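PDB 4INZ: soluble epoxide hydrolase from Bacillus megaterium, which is a soluble enzyme of the alpha/beta hydrolase fold, built around a mixed eight-stranded beta-sheet flanked by helices. Local coordinates for residues E94-V99 with W121-R126; V99-G104 with P128-K133; G46-S51 with N206-G211; E79-S82 with S86-I89. The protein carries 1 engineered substitution. All coordinates share one frame; numbering follows the deposited sequence.

How the contacts relate
Contacts 1 and 2 are neighbours, with centres about 8 Å apart. Both draw on helix 89-102, share Val-99, and join that helix first to helix 115-126 and then to the 3-10 turn that leads into strand 131-137, so their segments alternate along the chain. Contact 4 lies earlier, in the loop between strand 66-70 and helix 89-102, and touches contact 1 where Ile-89 packs on Thr-122. Contact 3 spans the greatest stretch of chain, joining helix 198-210 to the loop after strand 40-44, and encloses the other three in sequence. Its centre is about 15 Å from that of contact 4, which it meets through Lys-80 and Asn-210.

Contact 1 (E94-V99 with W121-R126); sequences EDIRQV and WTFAYR
Phe-123 reaches from helix 115-126 to helix 89-102 and packs against Ile-96 and Arg-97, an apolar contact between two helices of the alpha/beta hydrolase fold. The CG2 methyl of Ile-96 stands almost squarely over the phenyl ring of Phe-123, 3.9 Å from its centroid and 3° off the normal, making a CH-pi interaction. Ile-96 CB adds a looser touch on Phe-123 CD1 at 4.1 Å. The ring spans the gap between the helices because its CG lies anti to the backbone N (chi1 178°).

Arg-97 meets the CE1 corner of the ring with its backbone N and CB. The N lies 3.6 Å from Phe-123 CE1, obliquely and from the side on which Ile-96 sits, and Arg-97 CB is 3.8 Å from the same carbon.

The charged end of Arg-97 turns away toward Glu-94, one helical turn back. Its NE and NH2 grip the two carboxylate oxygens side-on, with Arg-97 NH2 and Glu-94 OE2 3.0 Å apart in a salt bridge. Gln-98 NE2 also donates to OE2, from the same face, which should help fix the carboxylate's rotation.

Phe-123 also packs on Val-93 and Ile-100 of helix 89-102, on Val-131 of strand 131-137 and on the Tyr-127 ring.

Contact 2 (V99-G104 with P128-K133); sequences VIEGLG and PEYVQK
Tyr-130 and Glu-101 join through a short hydrogen bond between the turn entering strand 131-137 and the C-terminal part of helix 89-102. The phenol OH of Tyr-130 donates to Glu-101 OE2 at 2.5 Å, reaching that oxygen from above the carboxylate, 38° out of its plane. The planes of carboxylate and ring are turned only 19° from parallel. Glu-101 runs extended beyond CG, which carries the acid group out to the hydroxyl end of the tyrosine.

Apolar contacts line the edge of the same ring. Glu-101 CG lies in the ring plane, 3.8 Å from Tyr-130 CE1, while the CG2 branch of Ile-100 comes to 4.1 Å from Tyr-130 CD1. Both helix side chains thus meet the tyrosine at its rim, whereas the ring of Tyr-127 stands nearly perpendicular to it. Ile-100 is buried, and also packs on Phe-123 and on Cys-108 of the adjacent strand.

Backbone bonds shape both segments. Helix 89-102 closes in a Schellman motif, where Gly-104 adopts positive phi (103°) and its N bonds to Glu-101 O at 2.9 Å. On the other segment, Val-131 N bonds to Pro-128 O, and the single turn of 3-10 helix at 128-130 places Tyr-130 just ahead of the strand.

The phenol-carboxylate separation is consistent with a short hydrogen bond to a charged carboxylate. Arg-97 NH1, weakly bonded to Tyr-130 OH and forming a long, weak ion pair with Glu-101 OE2, would probably help to stabilise the negative charge of this polar cluster.

Contact 3 (G46-S51 with N206-G211); sequences GFPDFS and NSWENG
Ser-207 lays its CB over the centre of the Phe-50 ring, 3.4 Å from the centroid and 3° off the normal, a CH-pi contact between helix 198-210 and the loop after strand 40-44. Phe-50 offers this face with CG between its backbone N and carbonyl carbon, the crowded position (chi1 65°). The OG of Ser-207 bonds back to Tyr-204 O and also accepts from a water at 2.8 Å. That water donates its other bond to Asp-49 O at 2.9 Å, so it bridges helix and loop.

Next in sequence, Trp-208 directs its indole edge at the loop. NE1 donates to Pro-48 O at 2.9 Å with an N-H...O angle of 163°, and the acceptor lies in the indole plane while the donor lies in the carbonyl plane. The proline ring also touches the indole, its CG 4.3 Å from Trp-208 CZ2. Pro-48 follows a cis peptide bond, in the His-Gly-Phe-Pro sequence that matches the HGXP motif of epoxide hydrolases.

At the helix end, Gly-211 N bonds to Ser-207 O. Leu-182 of helix 169-193 packs against both Pro-48 and Trp-208, and Met-216 of helix 213-220 also touches the proline.

Contact 4 (E79-S82 with S86-I89); sequences EKPS and SYEI
The phenol ring of Tyr-87 meets Pro-81 O at its edge, near the ring plane, while the ring of Tyr-219 packs against it at an inclined angle. Tyr-87 and Pro-81 belong to the loop that leads from strand 66-70 to helix 89-102 of the alpha/beta hydrolase fold, and the contact draws that loop back on itself.

The tyrosine hydroxyl donates to Pro-81 O at 2.7 Å, in the carbonyl plane and on a lone pair of the oxygen, with a C=O...O angle of 136°. Ser-215 OG is a second hydrogen-bonding partner of Tyr-87 OH, linking this loop to helix 213-220. The pyrrolidine ring of Pro-81 lies obliquely across the hydroxyl end of the tyrosine. Its CG is 3.9 Å from Tyr-87 CZ, and its CD comes within 3.3 Å of Tyr-87 OH. The same proline presents CG to Ser-86 CB at 3.8 Å, so one edge of the proline touches both side chains.

Consecutive carbonyls are held by consecutive side chains in reverse order, Pro-81 by Tyr-87 and Ser-82 by Ser-86. These bonds fasten the two limbs of the loop just before Glu-88 takes the N-cap position of helix 89-102. Lys-80 leads off elsewhere, its NZ bonded to Ser-78 O and Asn-210 O.

With OG beside its own backbone N (chi1 -62°), Ser-86 donates to Ser-82 O at 2.9 Å, its hydroxyl tilted 34° from the carbonyl plane.

Contact 1 (E94-V99 with W121-R126)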
loop_
_atom_site.group_PDB
_atom_site.type_symbol
_atom_site.label_atom_id
_atom_site.label_comp_id
_atom_site.label_asym_id
_atom_site.label_seq_id
_atom_site.Cartn_x
_atom_site.Cartn_y
_atom_site.Cartn_z
ATOM N N GLU A 94 1.181 14.287 -1.916
ATOM C CA GLU A 94 1.073 15.462 -1.055
ATOM C C GLU A 94 0.334 15.129 0.241
ATOM O O GLU A 94 0.658 15.667 1.303
ATOM C CB GLU A 94 0.398 16.626 -1.788
ATOM C CG GLU A 94 0.152 17.852 -0.913
ATOM C CD GLU A 94 1.420 18.646 -0.600
ATOM O OE1 GLU A 94 2.520 18.243 -1.030
ATOM O OE2 GLU A 94 1.306 19.689 0.082
ATOM N N ASP A 95 -0.652 14.239 0.161
ATOM C CA ASP A 95 -1.319 13.765 1.369
ATOM C C ASP A 95 -0.268 13.275 2.348
ATOM O O ASP A 95 -0.276 13.642 3.522
ATOM C CB ASP A 95 -2.284 12.609 1.074
ATOM C CG ASP A 95 -3.611 13.074 0.506
ATOM O OD1 ASP A 95 -3.841 14.301 0.431
ATOM O OD2 ASP A 95 -4.428 12.199 0.143
ATOM N N ILE A 96 0.637 12.432 1.855
ATOM C CA ILE A 96 1.616 11.795 2.719
ATOM C C ILE A 96 2.570 12.828 3.298
ATOM O O ILE A 96 2.908 12.775 4.477
ATOM C CB ILE A 96 2.401 10.689 1.982
ATOM C CG1 ILE A 96 1.432 9.660 1.388
ATOM C CG2 ILE A 96 3.390 10.010 2.930
ATOM C CD1 ILE A 96 0.438 9.075 2.394
ATOM N N ARG A 97 2.987 13.780 2.472
ATOM C CA ARG A 97 3.880 14.829 2.946
ATOM C C ARG A 97 3.253 15.611 4.097
ATOM O O ARG A 97 3.903 15.857 5.114
ATOM C CB ARG A 97 4.249 15.783 1.812
ATOM C CG ARG A 97 5.480 16.612 2.097
ATOM C CD ARG A 97 5.629 17.745 1.086
ATOM N NE ARG A 97 4.518 18.690 1.157
ATOM C CZ ARG A 97 4.422 19.660 2.061
ATOM N NH1 ARG A 97 5.373 19.816 2.975
ATOM N NH2 ARG A 97 3.377 20.474 2.057
ATOM N N GLN A 98 1.990 15.998 3.934
ATOM C CA GLN A 98 1.311 16.815 4.937
ATOM C C GLN A 98 0.962 16.017 6.195
ATOM O O GLN A 98 0.914 16.567 7.289
ATOM C CB GLN A 98 0.055 17.481 4.358
ATOM C CG GLN A 98 0.321 18.509 3.267
ATOM C CD GLN A 98 -0.873 19.425 3.026
ATOM O OE1 GLN A 98 -1.736 19.578 3.889
ATOM N NE2 GLN A 98 -0.930 20.029 1.846
ATOM N N VAL A 99 0.714 14.722 6.043
ATOM C CA VAL A 99 0.436 13.889 7.204
ATOM C C VAL A 99 1.646 13.821 8.133
ATOM O O VAL A 99 1.518 13.967 9.352
ATOM C CB VAL A 99 0.012 12.470 6.794
ATOM C CG1 VAL A 99 0.106 11.524 7.984
ATOM C CG2 VAL A 99 -1.401 12.500 6.216
ATOM N N TRP A 121 6.687 4.369 -2.498
ATOM C CA TRP A 121 7.929 4.359 -3.268
ATOM C C TRP A 121 8.093 5.716 -3.935
ATOM O O TRP A 121 9.164 6.331 -3.881
ATOM C CB TRP A 121 7.905 3.277 -4.357
ATOM C CG TRP A 121 8.273 1.856 -3.923
ATOM C CD1 TRP A 121 7.432 0.781 -3.853
ATOM C CD2 TRP A 121 9.577 1.366 -3.566
ATOM N NE1 TRP A 121 8.123 -0.341 -3.449
ATOM C CE2 TRP A 121 9.442 -0.008 -3.267
ATOM C CE3 TRP A 121 10.841 1.957 -3.455
ATOM C CZ2 TRP A 121 10.522 -0.800 -2.874
ATOM C CZ3 TRP A 121 11.914 1.170 -3.062
ATOM C CH2 TRP A 121 11.748 -0.194 -2.781
ATOM N N THR A 122 7.020 6.180 -4.570
ATOM C CA THR A 122 7.047 7.462 -5.268
ATOM C C THR A 122 7.392 8.598 -4.302
ATOM O O THR A 122 8.214 9.465 -4.610
ATOM C CB THR A 122 5.709 7.739 -5.976
ATOM O OG1 THR A 122 5.435 6.681 -6.904
ATOM C CG2 THR A 122 5.756 9.063 -6.727
ATOM N N PHE A 123 6.776 8.576 -3.124
ATOM C CA PHE A 123 7.048 9.579 -2.105
ATOM C C PHE A 123 8.507 9.539 -1.645
ATOM O O PHE A 123 9.139 10.585 -1.474
ATOM C CB PHE A 123 6.121 9.397 -0.898
ATOM C CG PHE A 123 6.390 10.370 0.210
ATOM C CD1 PHE A 123 5.880 11.662 0.151
ATOM C CD2 PHE A 123 7.184 10.012 1.288
ATOM C CE1 PHE A 123 6.140 12.572 1.163
ATOM C CE2 PHE A 123 7.442 10.913 2.305
ATOM C CZ PHE A 123 6.923 12.199 2.241
ATOM N N ALA A 124 9.036 8.337 -1.424
ATOM C CA ALA A 124 10.423 8.190 -0.978
ATOM C C ALA A 124 11.404 8.715 -2.025
ATOM O O ALA A 124 12.419 9.328 -1.687
ATOM C CB ALA A 124 10.732 6.728 -0.640
ATOM N N TYR A 125 11.102 8.471 -3.296
ATOM C CA TYR A 125 11.955 8.948 -4.379
ATOM C C TYR A 125 11.941 10.473 -4.473
ATOM O O TYR A 125 12.975 11.103 -4.699
ATOM C CB TYR A 125 11.524 8.336 -5.717
ATOM C CG TYR A 125 12.250 7.060 -6.090
ATOM C CD1 TYR A 125 13.423 7.097 -6.846
ATOM C CD2 TYR A 125 11.762 5.817 -5.699
ATOM C CE1 TYR A 125 14.089 5.932 -7.195
ATOM C CE2 TYR A 125 12.421 4.649 -6.041
ATOM C CZ TYR A 125 13.584 4.711 -6.791
ATOM O OH TYR A 125 14.241 3.548 -7.133
ATOM N N ARG A 126 10.763 11.066 -4.304
ATOM C CA ARG A 126 10.617 12.508 -4.457
ATOM C C ARG A 126 11.008 13.263 -3.190
ATOM O O ARG A 126 11.532 14.375 -3.258
ATOM C CB ARG A 126 9.187 12.866 -4.862
ATOM C CG ARG A 126 8.753 12.299 -6.202
ATOM C CD ARG A 126 7.360 12.782 -6.581
ATOM N NE ARG A 126 6.932 12.263 -7.878
ATOM C CZ ARG A 126 5.708 12.414 -8.380
ATOM N NH1 ARG A 126 4.779 13.070 -7.690
ATOM N NH2 ARG A 126 5.409 11.903 -9.570
#

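Contact 2 (V99-G104 with P128-K133)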
loop_
_atom_site.group_PDB
_atom_site.type_symbol
_atom_site.label_atom_id
_atom_site.label_comp_id
_atom_site.label_asym_id
_atom_site.label_seq_id
_atom_site.Cartn_x
_atom_site.Cartn_y
_atom_site.Cartn_z
ATOM N N VAL A 99 0.714 14.722 6.043
ATOM C CA VAL A 99 0.436 13.889 7.204
ATOM C C VAL A 99 1.646 13.821 8.133
ATOM O O VAL A 99 1.518 13.967 9.352
ATOM C CB VAL A 99 0.012 12.470 6.794
ATOM C CG1 VAL A 99 0.106 11.524 7.984
ATOM C CG2 VAL A 99 -1.401 12.500 6.216
ATOM N N ILE A 100 2.819 13.604 7.553
ATOM C CA ILE A 100 4.056 13.530 8.330
ATOM C C ILE A 100 4.297 14.837 9.089
ATOM O O ILE A 100 4.593 14.836 10.289
ATOM C CB ILE A 100 5.266 13.186 7.427
ATOM C CG1 ILE A 100 5.085 11.787 6.829
ATOM C CG2 ILE A 100 6.567 13.263 8.212
ATOM C CD1 ILE A 100 6.102 11.429 5.758
ATOM N N GLU A 101 4.146 15.953 8.391
ATOM C CA GLU A 101 4.322 17.254 9.024
ATOM C C GLU A 101 3.189 17.565 9.993
ATOM O O GLU A 101 3.412 18.145 11.057
ATOM C CB GLU A 101 4.430 18.351 7.975
ATOM C CG GLU A 101 5.689 18.272 7.143
ATOM C CD GLU A 101 6.001 19.581 6.455
ATOM O OE1 GLU A 101 5.149 20.494 6.510
ATOM O OE2 GLU A 101 7.099 19.695 5.871
ATOM N N GLY A 102 1.972 17.182 9.622
ATOM C CA GLY A 102 0.810 17.452 10.449
ATOM C C GLY A 102 0.909 16.769 11.800
ATOM O O GLY A 102 0.443 17.295 12.814
ATOM N N LEU A 103 1.518 15.588 11.807
ATOM C CA LEU A 103 1.698 14.812 13.029
ATOM C C LEU A 103 2.844 15.347 13.878
ATOM O O LEU A 103 3.036 14.916 15.017
ATOM C CB LEU A 103 1.946 13.344 12.688
ATOM C CG LEU A 103 0.750 12.603 12.097
ATOM C CD1 LEU A 103 1.171 11.234 11.600
ATOM C CD2 LEU A 103 -0.369 12.488 13.131
ATOM N N GLY A 104 3.609 16.278 13.317
ATOM C CA GLY A 104 4.664 16.947 14.058
ATOM C C GLY A 104 6.065 16.458 13.742
ATOM O O GLY A 104 7.005 16.741 14.485
ATOM N N PRO A 128 13.030 11.960 -0.317
ATOM C CA PRO A 128 13.827 11.016 0.471
ATOM C C PRO A 128 14.185 11.554 1.854
ATOM O O PRO A 128 14.455 10.766 2.756
ATOM C CB PRO A 128 15.087 10.823 -0.379
ATOM C CG PRO A 128 15.136 12.024 -1.273
ATOM C CD PRO A 128 13.711 12.351 -1.561
ATOM N N GLU A 129 14.180 12.873 2.019
ATOM C CA GLU A 129 14.527 13.468 3.304
ATOM C C GLU A 129 13.417 13.268 4.343
ATOM O O GLU A 129 13.632 13.459 5.540
ATOM C CB GLU A 129 14.881 14.956 3.144
ATOM C CG GLU A 129 13.707 15.881 2.850
ATOM C CD GLU A 129 13.335 15.945 1.374
ATOM O OE1 GLU A 129 13.942 15.214 0.561
ATOM O OE2 GLU A 129 12.431 16.741 1.033
ATOM N N TYR A 130 12.232 12.877 3.883
ATOM C CA TYR A 130 11.111 12.630 4.781
ATOM C C TYR A 130 11.084 11.168 5.222
ATOM O O TYR A 130 10.296 10.791 6.087
ATOM C CB TYR A 130 9.790 12.949 4.087
ATOM C CG TYR A 130 9.381 14.409 4.078
ATOM C CD1 TYR A 130 8.378 14.877 4.923
ATOM C CD2 TYR A 130 9.976 15.311 3.208
ATOM C CE1 TYR A 130 7.985 16.211 4.907
ATOM C CE2 TYR A 130 9.592 16.640 3.183
ATOM C CZ TYR A 130 8.599 17.087 4.037
ATOM O OH TYR A 130 8.222 18.416 4.004
ATOM N N VAL A 131 11.940 10.347 4.620
ATOM C CA VAL A 131 11.917 8.908 4.871
ATOM C C VAL A 131 13.245 8.378 5.425
ATOM O O VAL A 131 14.211 8.210 4.684
ATOM C CB VAL A 131 11.543 8.128 3.594
ATOM C CG1 VAL A 131 11.362 6.648 3.907
ATOM C CG2 VAL A 131 10.274 8.697 2.982
ATOM N N GLN A 132 13.284 8.113 6.728
ATOM C CA GLN A 132 14.483 7.566 7.357
ATOM C C GLN A 132 14.798 6.180 6.811
ATOM O O GLN A 132 15.938 5.875 6.443
ATOM C CB GLN A 132 14.291 7.472 8.867
ATOM C CG GLN A 132 13.938 8.785 9.534
ATOM C CD GLN A 132 13.529 8.592 10.974
ATOM O OE1 GLN A 132 13.280 9.556 11.695
ATOM N NE2 GLN A 132 13.458 7.337 11.404
ATOM N N LYS A 133 13.774 5.337 6.784
ATOM C CA LYS A 133 13.893 3.987 6.258
ATOM C C LYS A 133 12.559 3.613 5.642
ATOM O O LYS A 133 11.508 4.090 6.083
ATOM C CB LYS A 133 14.225 2.988 7.369
ATOM C CG LYS A 133 15.558 3.203 8.072
ATOM C CD LYS A 133 15.850 2.021 8.989
ATOM C CE LYS A 133 17.243 2.093 9.574
ATOM N NZ LYS A 133 17.334 3.163 10.578
#

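Contact 3 (G46-S51 with N206-G211)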
loop_
_atom_site.group_PDB
_atom_site.type_symbol
_atom_site.label_atom_id
_atom_site.label_comp_id
_atom_site.label_asym_id
_atom_site.label_seq_id
_atom_site.Cartn_x
_atom_site.Cartn_y
_atom_site.Cartn_z
ATOM N N GLY A 46 -3.182 -0.627 1.009
ATOM C CA GLY A 46 -3.599 -0.557 -0.380
ATOM C C GLY A 46 -5.016 -1.086 -0.559
ATOM O O GLY A 46 -5.815 -1.062 0.370
ATOM N N PHE A 47 -5.315 -1.588 -1.750
ATOM C CA PHE A 47 -6.675 -1.979 -2.113
ATOM C C PHE A 47 -6.929 -3.461 -1.863
ATOM O O PHE A 47 -6.109 -4.297 -2.238
ATOM C CB PHE A 47 -6.898 -1.695 -3.602
ATOM C CG PHE A 47 -8.222 -2.184 -4.116
ATOM C CD1 PHE A 47 -9.339 -1.362 -4.072
ATOM C CD2 PHE A 47 -8.355 -3.470 -4.631
ATOM C CE1 PHE A 47 -10.559 -1.807 -4.536
ATOM C CE2 PHE A 47 -9.580 -3.922 -5.098
ATOM C CZ PHE A 47 -10.685 -3.084 -5.046
ATOM N N PRO A 48 -8.089 -3.810 -1.271
ATOM C CA PRO A 48 -9.168 -2.967 -0.760
ATOM C C PRO A 48 -9.157 -2.961 0.758
ATOM O O PRO A 48 -10.212 -3.095 1.384
ATOM C CB PRO A 48 -10.405 -3.724 -1.225
ATOM C CG PRO A 48 -10.004 -5.160 -1.020
ATOM C CD PRO A 48 -8.500 -5.226 -1.291
ATOM N N ASP A 49 -7.977 -2.813 1.344
ATOM C CA ASP A 49 -7.846 -2.851 2.793
ATOM C C ASP A 49 -7.991 -1.456 3.388
ATOM O O ASP A 49 -8.642 -0.593 2.809
ATOM C CB ASP A 49 -6.497 -3.464 3.167
ATOM C CG ASP A 49 -6.244 -4.767 2.435
ATOM O OD1 ASP A 49 -6.981 -5.737 2.697
ATOM O OD2 ASP A 49 -5.330 -4.815 1.585
ATOM N N PHE A 50 -7.390 -1.257 4.553
ATOM C CA PHE A 50 -7.419 0.025 5.245
ATOM C C PHE A 50 -6.492 -0.084 6.443
ATOM O O PHE A 50 -5.749 -1.049 6.553
ATOM C CB PHE A 50 -8.853 0.427 5.651
ATOM C CG PHE A 50 -9.506 -0.486 6.667
ATOM C CD1 PHE A 50 -9.749 -1.826 6.382
ATOM C CD2 PHE A 50 -9.936 0.019 7.888
ATOM C CE1 PHE A 50 -10.377 -2.656 7.311
ATOM C CE2 PHE A 50 -10.572 -0.799 8.829
ATOM C CZ PHE A 50 -10.794 -2.138 8.537
ATOM N N SER A 51 -6.524 0.900 7.336
ATOM C CA SER A 51 -5.561 0.942 8.433
ATOM C C SER A 51 -5.490 -0.355 9.242
ATOM O O SER A 51 -4.422 -0.731 9.741
ATOM C CB SER A 51 -5.863 2.133 9.348
ATOM O OG SER A 51 -7.227 2.110 9.751
ATOM N N ASN A 206 -17.349 -2.989 7.996
ATOM C CA ASN A 206 -17.547 -1.591 8.362
ATOM C C ASN A 206 -16.766 -0.644 7.454
ATOM O O ASN A 206 -17.275 0.415 7.059
ATOM C CB ASN A 206 -17.124 -1.337 9.811
ATOM C CG ASN A 206 -18.100 -1.896 10.816
ATOM O OD1 ASN A 206 -19.247 -2.223 10.486
ATOM N ND2 ASN A 206 -17.654 -1.995 12.068
ATOM N N SER A 207 -15.525 -1.011 7.139
ATOM C CA SER A 207 -14.678 -0.143 6.333
ATOM C C SER A 207 -15.274 0.069 4.947
ATOM O O SER A 207 -15.192 1.160 4.393
ATOM C CB SER A 207 -13.243 -0.680 6.222
ATOM O OG SER A 207 -13.124 -1.680 5.219
ATOM N N TRP A 208 -15.885 -0.977 4.397
ATOM C CA TRP A 208 -16.480 -0.887 3.065
ATOM C C TRP A 208 -17.797 -0.106 3.082
ATOM O O TRP A 208 -18.102 0.641 2.141
ATOM C CB TRP A 208 -16.648 -2.283 2.466
ATOM C CG TRP A 208 -15.309 -2.931 2.220
ATOM C CD1 TRP A 208 -14.129 -2.293 1.946
ATOM C CD2 TRP A 208 -15.009 -4.327 2.261
ATOM N NE1 TRP A 208 -13.115 -3.213 1.796
ATOM C CE2 TRP A 208 -13.631 -4.469 1.991
ATOM C CE3 TRP A 208 -15.776 -5.476 2.490
ATOM C CZ2 TRP A 208 -13.002 -5.714 1.945
ATOM C CZ3 TRP A 208 -15.146 -6.717 2.445
ATOM C CH2 TRP A 208 -13.772 -6.821 2.176
ATOM N N GLU A 209 -18.562 -0.269 4.155
ATOM C CA GLU A 209 -19.800 0.488 4.341
ATOM C C GLU A 209 -19.494 1.970 4.483
ATOM O O GLU A 209 -20.230 2.816 3.976
ATOM C CB GLU A 209 -20.536 0.013 5.596
ATOM C CG GLU A 209 -21.010 -1.427 5.531
ATOM C CD GLU A 209 -22.464 -1.577 5.104
ATOM O OE1 GLU A 209 -23.146 -0.563 4.832
ATOM O OE2 GLU A 209 -22.926 -2.733 5.047
ATOM N N ASN A 210 -18.413 2.281 5.193
ATOM C CA ASN A 210 -18.034 3.671 5.463
ATOM C C ASN A 210 -17.259 4.324 4.318
ATOM O O ASN A 210 -17.361 5.534 4.088
ATOM C CB ASN A 210 -17.215 3.748 6.760
ATOM C CG ASN A 210 -18.056 3.458 7.993
ATOM O OD1 ASN A 210 -19.227 3.825 8.045
ATOM N ND2 ASN A 210 -17.459 2.802 8.992
ATOM N N GLY A 211 -16.491 3.514 3.602
ATOM C CA GLY A 211 -15.656 3.997 2.516
ATOM C C GLY A 211 -16.438 4.123 1.228
ATOM O O GLY A 211 -17.655 3.978 1.221
HETATM O O HOH W 1 -11.498 -0.581 3.183
#

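Contact 4 (E79-S82 with S86-I89)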
loop_
_atom_site.group_PDB
_atom_site.type_symbol
_atom_site.label_atom_id
_atom_site.label_comp_id
_atom_site.label_asym_id
_atom_site.label_seq_id
_atom_site.Cartn_x
_atom_site.Cartn_y
_atom_site.Cartn_z
ATOM N N GLU A 79 -12.155 11.143 4.148
ATOM C CA GLU A 79 -12.969 11.879 3.202
ATOM C C GLU A 79 -12.956 11.221 1.823
ATOM O O GLU A 79 -11.971 10.579 1.437
ATOM C CB GLU A 79 -12.479 13.327 3.122
ATOM C CG GLU A 79 -13.344 14.233 2.280
ATOM C CD GLU A 79 -13.159 15.701 2.624
ATOM O OE1 GLU A 79 -12.541 16.001 3.670
ATOM O OE2 GLU A 79 -13.634 16.554 1.846
ATOM N N LYS A 80 -14.057 11.381 1.094
ATOM C CA LYS A 80 -14.211 10.787 -0.228
ATOM C C LYS A 80 -14.525 11.855 -1.278
ATOM O O LYS A 80 -15.669 11.982 -1.735
ATOM C CB LYS A 80 -15.293 9.707 -0.199
ATOM C CG LYS A 80 -14.951 8.535 0.733
ATOM C CD LYS A 80 -16.196 7.807 1.238
ATOM C CE LYS A 80 -16.623 8.300 2.618
ATOM N NZ LYS A 80 -15.699 7.883 3.720
ATOM N N PRO A 81 -13.504 12.633 -1.665
ATOM C CA PRO A 81 -13.728 13.728 -2.616
ATOM C C PRO A 81 -14.192 13.210 -3.972
ATOM O O PRO A 81 -13.885 12.071 -4.336
ATOM C CB PRO A 81 -12.346 14.378 -2.734
ATOM C CG PRO A 81 -11.378 13.309 -2.329
ATOM C CD PRO A 81 -12.092 12.536 -1.256
ATOM N N SER A 82 -14.930 14.045 -4.704
ATOM C CA SER A 82 -15.443 13.685 -6.021
ATOM C C SER A 82 -14.393 13.874 -7.102
ATOM O O SER A 82 -13.490 14.701 -6.963
ATOM C CB SER A 82 -16.662 14.548 -6.371
ATOM O OG SER A 82 -17.784 14.199 -5.580
ATOM N N SER A 86 -8.984 13.902 -8.037
ATOM C CA SER A 86 -8.745 13.883 -6.597
ATOM C C SER A 86 -7.932 12.671 -6.152
ATOM O O SER A 86 -7.549 12.567 -4.980
ATOM C CB SER A 86 -10.071 13.919 -5.838
ATOM O OG SER A 86 -10.774 15.122 -6.115
ATOM N N TYR A 87 -7.673 11.756 -7.085
ATOM C CA TYR A 87 -6.989 10.501 -6.758
ATOM C C TYR A 87 -5.750 10.270 -7.615
ATOM O O TYR A 87 -5.273 9.142 -7.750
ATOM C CB TYR A 87 -7.960 9.329 -6.872
ATOM C CG TYR A 87 -9.145 9.508 -5.952
ATOM C CD1 TYR A 87 -9.075 9.129 -4.613
ATOM C CD2 TYR A 87 -10.318 10.101 -6.403
ATOM C CE1 TYR A 87 -10.152 9.311 -3.757
ATOM C CE2 TYR A 87 -11.393 10.291 -5.554
ATOM C CZ TYR A 87 -11.306 9.895 -4.234
ATOM O OH TYR A 87 -12.381 10.093 -3.391
ATOM N N GLU A 88 -5.232 11.353 -8.185
ATOM C CA GLU A 88 -3.995 11.313 -8.958
ATOM C C GLU A 88 -2.772 11.240 -8.047
ATOM O O GLU A 88 -2.796 11.729 -6.922
ATOM C CB GLU A 88 -3.895 12.553 -9.852
ATOM C CG GLU A 88 -4.911 12.578 -10.968
ATOM C CD GLU A 88 -4.454 11.784 -12.182
ATOM O OE1 GLU A 88 -3.372 11.155 -12.113
ATOM O OE2 GLU A 88 -5.168 11.798 -13.208
ATOM N N ILE A 89 -1.696 10.646 -8.554
ATOM C CA ILE A 89 -0.493 10.398 -7.758
ATOM C C ILE A 89 0.066 11.643 -7.052
ATOM O O ILE A 89 0.474 11.563 -5.898
ATOM C CB ILE A 89 0.622 9.720 -8.598
ATOM C CG1 ILE A 89 1.801 9.314 -7.706
ATOM C CG2 ILE A 89 1.073 10.632 -9.742
ATOM C CD1 ILE A 89 1.477 8.183 -6.705
#